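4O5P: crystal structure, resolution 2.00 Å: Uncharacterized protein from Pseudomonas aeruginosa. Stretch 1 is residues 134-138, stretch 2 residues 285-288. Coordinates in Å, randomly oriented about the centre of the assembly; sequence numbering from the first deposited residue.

Stretch 1 (134-138) MGLIG
Stretch 2, residues 285-288: AVGL

The centre of this contact is a residue without a side chain: Gly-287 sits so close to Ile-137 that an ideally placed CB would lie 2.3 Å from CB of Ile-137, a clash. The example illustrates a general principle, that two backbones can approach more closely where one CA has no side chain. Here the CA atoms of Ile-137 and Gly-287 are 3.9 Å apart, and their residues, 150 positions apart in one chain, form a reciprocal pair of hydrogen bonds. Ile-137 N donates to Gly-287 O at 3.0 Å (N-H...O angle 157°), and Gly-287 N donates to Ile-137 O at 2.8 Å (144°). Ile-137 and Gly-287, the nearest CA pair, set the register; the CA traces run antiparallel, 136 to 138 against 286 to 288, and the segments 134-138 and 285-287 lie outside regular helix or strand.

The phi/psi values are nevertheless extended at the junction: -89/114 for Leu-136, -127/120 for Ile-137, -56/143 for Val-286 and -82/107 for Gly-287. Before it, selenomethionine Met-134 (51/39) and Gly-135 (71/24) have positive phi, a conformation that favours glycine at the latter.

Gly-287 O also receives a CA-H...O contact from Leu-136, with CA to O at 3.5 Å and 143° at the hydrogen. Although CA-to-CB of Leu-136 points away, its end returns: chi1 of -129° and chi2 of 39° bring Leu-136 CD1 to 3.2 Å from Gly-287 O and 3.7 Å from Leu-288 CA. Ile-137 differs: its CA-to-CB bond points sideways and its end leads away, with chi1 -32° and chi2 -140°. Val-286, in rotamer p, adds a packing contact from CG2 to Ile-137 O at 3.7 Å. Leu-288 directs its CA-to-CB bond away, with chi1 -144° and chi2 69°. Altogether 206 Å² is buried, with Gly-287 the most covered residue.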

# COMPACT_ATOMS: atom_id res chain seq x y z
N MSE A 134 -5.52 -8.77 -12.92
CA MSE A 134 -5.23 -7.48 -13.54
C MSE A 134 -5.24 -6.33 -12.54
O MSE A 134 -5.74 -5.24 -12.83
CB MSE A 134 -6.24 -7.18 -14.66
CG MSE A 134 -6.24 -8.15 -15.85
SE MSE A 134 -4.99 -7.67 -17.28
CE MSE A 134 -3.36 -8.47 -16.56
N GLY A 135 -4.72 -6.58 -11.34
CA GLY A 135 -4.68 -5.56 -10.30
C GLY A 135 -6.02 -5.19 -9.69
O GLY A 135 -6.19 -4.08 -9.16
N LEU A 136 -6.99 -6.11 -9.74
CA LEU A 136 -8.24 -5.91 -9.02
C LEU A 136 -8.11 -6.47 -7.62
O LEU A 136 -7.96 -7.68 -7.44
CB LEU A 136 -9.41 -6.57 -9.74
CG LEU A 136 -10.57 -5.60 -9.94
CD1 LEU A 136 -10.03 -4.23 -10.31
CD2 LEU A 136 -11.52 -6.11 -11.02
N ILE A 137 -8.16 -5.58 -6.64
CA ILE A 137 -7.93 -5.97 -5.25
C ILE A 137 -9.05 -5.51 -4.33
O ILE A 137 -9.33 -4.32 -4.22
CB ILE A 137 -6.59 -5.42 -4.73
CG1 ILE A 137 -5.57 -5.33 -5.88
CG2 ILE A 137 -6.09 -6.27 -3.57
CD1 ILE A 137 -4.14 -5.73 -5.53
N GLY A 138 -9.70 -6.48 -3.69
CA GLY A 138 -10.77 -6.18 -2.75
C GLY A 138 -10.23 -5.87 -1.37
O GLY A 138 -9.07 -6.16 -1.07
N ALA A 285 -6.05 2.49 -1.08
CA ALA A 285 -7.12 2.48 -2.07
C ALA A 285 -7.58 1.09 -2.39
O ALA A 285 -6.78 0.15 -2.44
CB ALA A 285 -6.64 3.16 -3.38
N VAL A 286 -8.88 0.96 -2.63
CA VAL A 286 -9.42 -0.24 -3.25
C VAL A 286 -8.71 -0.48 -4.59
O VAL A 286 -8.35 0.47 -5.29
CB VAL A 286 -10.95 -0.12 -3.45
CG1 VAL A 286 -11.29 0.89 -4.55
CG2 VAL A 286 -11.56 -1.47 -3.73
N GLY A 287 -8.47 -1.76 -4.91
CA GLY A 287 -7.73 -2.14 -6.09
C GLY A 287 -8.64 -2.12 -7.29
O GLY A 287 -9.50 -2.99 -7.45
N LEU A 288 -8.45 -1.12 -8.14
CA LEU A 288 -9.42 -0.80 -9.17
C LEU A 288 -8.78 -0.77 -10.55
O LEU A 288 -8.82 0.25 -11.24
CB LEU A 288 -10.02 0.56 -8.85
CG LEU A 288 -11.49 0.75 -9.17
CD1 LEU A 288 -12.32 -0.10 -8.23
CD2 LEU A 288 -11.87 2.22 -9.10